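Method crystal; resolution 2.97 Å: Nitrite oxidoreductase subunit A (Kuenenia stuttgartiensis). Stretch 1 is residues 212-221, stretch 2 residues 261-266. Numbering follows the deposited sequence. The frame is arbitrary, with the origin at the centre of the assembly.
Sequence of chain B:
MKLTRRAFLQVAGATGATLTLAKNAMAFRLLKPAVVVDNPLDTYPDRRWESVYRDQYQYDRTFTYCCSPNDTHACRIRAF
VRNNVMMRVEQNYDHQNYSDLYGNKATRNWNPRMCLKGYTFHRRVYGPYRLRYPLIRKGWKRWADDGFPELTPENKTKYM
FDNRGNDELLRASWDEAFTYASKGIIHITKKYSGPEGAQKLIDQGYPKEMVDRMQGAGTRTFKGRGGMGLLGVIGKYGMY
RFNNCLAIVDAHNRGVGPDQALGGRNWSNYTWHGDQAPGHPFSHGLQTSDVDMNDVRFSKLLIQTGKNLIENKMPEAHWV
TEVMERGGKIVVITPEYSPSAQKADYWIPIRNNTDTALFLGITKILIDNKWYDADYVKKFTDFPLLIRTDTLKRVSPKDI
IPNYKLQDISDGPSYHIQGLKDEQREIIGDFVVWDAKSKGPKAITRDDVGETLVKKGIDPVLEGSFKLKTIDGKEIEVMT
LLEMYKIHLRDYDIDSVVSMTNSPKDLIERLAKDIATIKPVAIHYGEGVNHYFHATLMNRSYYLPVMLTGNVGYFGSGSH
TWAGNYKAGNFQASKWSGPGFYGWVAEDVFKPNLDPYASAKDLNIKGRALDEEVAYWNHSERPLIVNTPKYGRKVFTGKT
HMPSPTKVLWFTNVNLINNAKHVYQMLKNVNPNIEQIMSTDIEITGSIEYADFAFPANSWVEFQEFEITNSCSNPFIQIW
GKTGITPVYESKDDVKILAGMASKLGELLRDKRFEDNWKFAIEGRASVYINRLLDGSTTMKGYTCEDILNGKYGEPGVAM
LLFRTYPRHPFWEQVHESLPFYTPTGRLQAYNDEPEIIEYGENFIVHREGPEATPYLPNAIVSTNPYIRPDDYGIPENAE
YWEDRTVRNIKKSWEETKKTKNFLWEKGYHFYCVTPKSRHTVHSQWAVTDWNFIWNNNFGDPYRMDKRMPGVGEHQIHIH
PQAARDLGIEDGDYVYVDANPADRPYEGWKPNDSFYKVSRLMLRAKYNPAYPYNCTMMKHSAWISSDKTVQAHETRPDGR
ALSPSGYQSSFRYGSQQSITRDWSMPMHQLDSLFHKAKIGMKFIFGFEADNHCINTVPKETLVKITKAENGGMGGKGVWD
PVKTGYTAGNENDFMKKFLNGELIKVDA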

ATOM      1  N   ASP B 212      33.646 -24.289  17.305  1.00 42.00           N
ATOM      2  CA  ASP B 212      35.009 -23.916  16.941  1.00 38.73           C
ATOM      3  C   ASP B 212      35.070 -22.546  16.277  1.00 39.88           C
ATOM      4  O   ASP B 212      36.085 -21.850  16.398  1.00 47.29           O
ATOM      5  CB  ASP B 212      35.616 -24.978  16.025  1.00 47.91           C
ATOM      6  CG  ASP B 212      35.833 -26.296  16.734  1.00 46.34           C
ATOM      7  OD1 ASP B 212      36.004 -26.288  17.974  1.00 46.90           O
ATOM      8  OD2 ASP B 212      35.831 -27.342  16.055  1.00 39.74           O
ATOM      9  N   ARG B 213      34.007 -22.138  15.575  1.00 39.34           N
ATOM     10  CA  ARG B 213      33.994 -20.808  14.972  1.00 33.97           C
ATOM     11  C   ARG B 213      34.059 -19.733  16.043  1.00 29.03           C
ATOM     12  O   ARG B 213      34.579 -18.636  15.802  1.00 32.25           O
ATOM     13  CB  ARG B 213      32.748 -20.632  14.102  1.00 29.85           C
ATOM     14  CG  ARG B 213      32.827 -19.455  13.137  1.00 32.15           C
ATOM     15  CD  ARG B 213      33.737 -19.785  11.968  1.00 44.86           C
ATOM     16  NE  ARG B 213      34.200 -18.604  11.242  1.00 42.11           N
ATOM     17  CZ  ARG B 213      33.530 -18.024  10.252  1.00 39.38           C
ATOM     18  NH1 ARG B 213      34.034 -16.960   9.643  1.00 35.09           N
ATOM     19  NH2 ARG B 213      32.353 -18.499   9.875  1.00 38.77           N
ATOM     20  N   MET B 214      33.541 -20.039  17.235  1.00 33.72           N
ATOM     21  CA  MET B 214      33.574 -19.094  18.348  1.00 35.86           C
ATOM     22  C   MET B 214      35.007 -18.749  18.733  1.00 40.21           C
ATOM     23  O   MET B 214      35.269 -17.659  19.254  1.00 34.45           O
ATOM     24  CB  MET B 214      32.814 -19.691  19.531  1.00 30.81           C
ATOM     25  CG  MET B 214      31.317 -19.773  19.309  1.00 31.64           C
ATOM     26  SD  MET B 214      30.531 -20.464  20.769  1.00 39.89           S
ATOM     27  CE  MET B 214      31.400 -19.600  22.073  1.00 29.21           C
ATOM     28  N   GLN B 215      35.936 -19.676  18.507  1.00 42.35           N
ATOM     29  CA  GLN B 215      37.353 -19.478  18.807  1.00 31.31           C
ATOM     30  C   GLN B 215      37.565 -19.116  20.266  1.00 34.77           C
ATOM     31  O   GLN B 215      38.454 -18.337  20.614  1.00 39.54           O
ATOM     32  CB  GLN B 215      37.967 -18.398  17.919  1.00 32.14           C
ATOM     33  CG  GLN B 215      38.781 -18.933  16.770  1.00 37.30           C
ATOM     34  CD  GLN B 215      39.210 -17.857  15.805  1.00 44.21           C
ATOM     35  OE1 GLN B 215      38.384 -17.202  15.170  1.00 48.44           O
ATOM     36  NE2 GLN B 215      40.519 -17.656  15.698  1.00 44.49           N
ATOM     37  N   GLY B 216      36.756 -19.683  21.135  1.00 35.72           N
ATOM     38  CA  GLY B 216      36.912 -19.367  22.522  1.00 31.11           C
ATOM     39  C   GLY B 216      36.243 -18.082  22.951  1.00 34.98           C
ATOM     40  O   GLY B 216      36.280 -17.764  24.144  1.00 35.13           O
ATOM     41  N   ALA B 217      35.794 -17.242  22.013  1.00 38.93           N
ATOM     42  CA  ALA B 217      35.088 -16.018  22.382  1.00 41.93           C
ATOM     43  C   ALA B 217      33.661 -16.330  22.792  1.00 40.96           C
ATOM     44  O   ALA B 217      32.908 -16.926  22.012  1.00 42.06           O
ATOM     45  CB  ALA B 217      35.054 -15.011  21.240  1.00 43.26           C
ATOM     46  N   GLY B 218      33.263 -15.842  23.965  1.00 41.63           N
ATOM     47  CA  GLY B 218      31.880 -15.988  24.376  1.00 36.15           C
ATOM     48  C   GLY B 218      31.013 -14.981  23.661  1.00 38.62           C
ATOM     49  O   GLY B 218      29.846 -15.238  23.363  1.00 39.07           O
ATOM     50  N   THR B 219      31.580 -13.817  23.385  1.00 34.88           N
ATOM     51  CA  THR B 219      30.874 -12.751  22.696  1.00 37.62           C
ATOM     52  C   THR B 219      30.432 -13.138  21.296  1.00 36.25           C
ATOM     53  O   THR B 219      29.556 -12.469  20.731  1.00 35.30           O
ATOM     54  CB  THR B 219      31.762 -11.523  22.633  1.00 39.25           C
ATOM     55  OG1 THR B 219      33.024 -11.883  22.048  1.00 40.65           O
ATOM     56  CG2 THR B 219      32.023 -10.997  24.035  1.00 31.98           C
ATOM     57  N   ARG B 220      30.989 -14.204  20.726  1.00 34.05           N
ATOM     58  CA  ARG B 220      30.523 -14.619  19.405  1.00 37.14           C
ATOM     59  C   ARG B 220      29.157 -15.288  19.458  1.00 34.14           C
ATOM     60  O   ARG B 220      28.586 -15.592  18.402  1.00 31.31           O
ATOM     61  CB  ARG B 220      31.552 -15.519  18.725  1.00 37.57           C
ATOM     62  CG  ARG B 220      32.658 -14.680  18.088  1.00 40.19           C
ATOM     63  CD  ARG B 220      33.192 -15.234  16.782  1.00 38.31           C
ATOM     64  NE  ARG B 220      34.245 -14.369  16.253  1.00 42.14           N
ATOM     65  CZ  ARG B 220      35.319 -14.791  15.591  1.00 40.70           C
ATOM     66  NH1 ARG B 220      36.212 -13.912  15.158  1.00 39.83           N
ATOM     67  NH2 ARG B 220      35.509 -16.085  15.360  1.00 39.65           N
ATOM     68  N   THR B 221      28.644 -15.543  20.658  1.00 31.49           N
ATOM     69  CA  THR B 221      27.265 -15.956  20.854  1.00 29.18           C
ATOM     70  C   THR B 221      26.313 -14.770  20.894  1.00 35.54           C
ATOM     71  O   THR B 221      25.095 -14.972  20.894  1.00 40.27           O
ATOM     72  CB  THR B 221      27.126 -16.771  22.144  1.00 33.88           C
ATOM     73  OG1 THR B 221      27.709 -16.052  23.236  1.00 37.00           O
ATOM     74  CG2 THR B 221      27.840 -18.109  22.006  1.00 40.17           C
ATOM     75  N   ALA B 261      41.243 -10.303  20.948  1.00 48.81           N
ATOM     76  CA  ALA B 261      39.871 -10.004  21.412  1.00 45.30           C
ATOM     77  C   ALA B 261      38.897  -9.970  20.238  1.00 41.50           C
ATOM     78  O   ALA B 261      39.219  -9.342  19.254  1.00 38.55           O
ATOM     79  CB  ALA B 261      39.885  -8.689  22.124  1.00 37.36           C
ATOM     80  N   LEU B 262      37.749 -10.636  20.378  1.00 38.45           N
ATOM     81  CA  LEU B 262      36.700 -10.671  19.334  1.00 42.49           C
ATOM     82  C   LEU B 262      35.356 -10.264  19.928  1.00 40.64           C
ATOM     83  O   LEU B 262      35.048 -10.685  21.014  1.00 39.14           O
ATOM     84  CB  LEU B 262      36.606 -12.071  18.747  1.00 41.46           C
ATOM     85  CG  LEU B 262      37.856 -12.908  18.891  1.00 39.74           C
ATOM     86  CD1 LEU B 262      37.569 -14.091  19.779  1.00 41.94           C
ATOM     87  CD2 LEU B 262      38.305 -13.377  17.533  1.00 42.57           C
ATOM     88  N   GLY B 263      34.566  -9.537  19.161  1.00 32.16           N
ATOM     89  CA  GLY B 263      33.303  -9.006  19.620  1.00 41.72           C
ATOM     90  C   GLY B 263      32.108  -9.713  19.022  1.00 45.51           C
ATOM     91  O   GLY B 263      32.173 -10.879  18.610  1.00 47.47           O
ATOM     92  N   GLY B 264      31.005  -8.980  18.946  1.00 37.42           N
ATOM     93  CA  GLY B 264      29.754  -9.548  18.513  1.00 36.86           C
ATOM     94  C   GLY B 264      29.780  -9.868  17.041  1.00 34.44           C
ATOM     95  O   GLY B 264      30.693  -9.509  16.303  1.00 40.89           O
ATOM     96  N   ARG B 265      28.790 -10.632  16.615  1.00 24.03           N
ATOM     97  CA  ARG B 265      28.661 -11.014  15.221  1.00 37.84           C
ATOM     98  C   ARG B 265      27.559 -10.216  14.540  1.00 35.10           C
ATOM     99  O   ARG B 265      26.419 -10.165  15.023  1.00 37.47           O
ATOM    100  CB  ARG B 265      28.405 -12.503  15.106  1.00 40.01           C
ATOM    101  CG  ARG B 265      29.704 -13.266  15.160  1.00 38.46           C
ATOM    102  CD  ARG B 265      29.514 -14.683  14.769  1.00 37.22           C
ATOM    103  NE  ARG B 265      29.733 -14.853  13.338  1.00 32.16           N
ATOM    104  CZ  ARG B 265      29.974 -16.023  12.759  1.00 36.19           C
ATOM    105  NH1 ARG B 265      30.160 -16.095  11.446  1.00 38.29           N
ATOM    106  NH2 ARG B 265      30.012 -17.128  13.495  1.00 37.60           N
ATOM    107  N   ASN B 266      27.917  -9.566  13.436  1.00 30.72           N
ATOM    108  CA  ASN B 266      26.988  -8.726  12.700  1.00 30.62           C
ATOM    109  C   ASN B 266      26.038  -9.600  11.890  1.00 35.07           C
ATOM    110  O   ASN B 266      26.470 -10.436  11.086  1.00 37.42           O
ATOM    111  CB  ASN B 266      27.760  -7.788  11.780  1.00 28.86           C
ATOM    112  CG  ASN B 266      28.720  -6.885  12.522  1.00 41.01           C
ATOM    113  OD1 ASN B 266      28.569  -6.648  13.720  1.00 41.07           O
ATOM    114  ND2 ASN B 266      29.735  -6.396  11.814  1.00 44.09           N
TER

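How do the two backbones lie against each other? Stretch 1 leaves a helix and folds through a type I' beta turn from Met214 to Ala217, closed by the hydrogen bond from Ala217 N to Met214 O at 2.8 Å. Gln215 is the first residue to leave helical angles, with positive phi, and Gly216 follows with phi of 82° and psi of -12°, where a CB would be jammed against the carbonyl oxygen of Gln215. The chain then continues into a short 3-10 segment that includes Thr219 and Arg220. Stretch 2 runs alongside in an extended form and becomes strand at Arg265. The CA atoms of Ala217 and Leu262 are 6.4 Å apart, and those of Arg220 and Gly264 5.2 Å, so the chains draw closer toward the second pair. The contact buries 452 Å² in all, both sides summed.

What hydrogen bond ties the stretches together? A single one crosses between them: Thr219 OG1 donates to Leu262 O at 2.6 Å. The Thr219 CA-to-CB bond points toward stretch 2, and with chi1 in the p well the hydroxyl reaches a backbone carbonyl, so this link draws on the main chain of Leu262 and not on its side chain. Close by, Thr219 O lies 3.7 Å from Gly264 CA, a contact of van der Waals kind. Gly264 has no side chain, and a CB there would point away from stretch 1.

Where does apolar packing contribute? Leu262 has the largest covered area, 106 Å², and its side chain faces the turn. Its CD1 sits 3.1 Å from Ala217 CB, very tight for two methyl carbons, so at 2.97 Å resolution the exact spacing deserves less weight than the pairing itself. The same CD1 also lies 4.3 Å from Met214 O, within reach of the turn's backbone. On its other branch, CD2 comes within 3.2 Å of Arg220 NH1, while CG lies over one face of the Arg220 guanidinium. The flat face of such a group carries no N-H bonds, which makes it a reasonable surface for an aliphatic side chain to cover.

How are the three arginines accommodated? Arg220 starts sideways to stretch 2, but its end comes nearer, and it is held from within its own stretch: NH2 donates to Arg213 O at 2.8 Å and to Gln215 OE1 at 3.1 Å. These bonds join the end of the side chain to the helix exit and the turn, fixing the guanidinium that Leu262 covers. Further along, the aliphatic parts of Arg220 and Arg265 meet, CD to CD, at 4.2 Å. Arg213 and Arg265 bring like charges together, with Arg213 NH2 3.6 Å from Arg265 NH1, which lies over one face of the Arg213 guanidinium. That pairing is electrostatically unfavourable in itself, but the Arg265 guanidinium is hydrogen-bonded elsewhere in the structure.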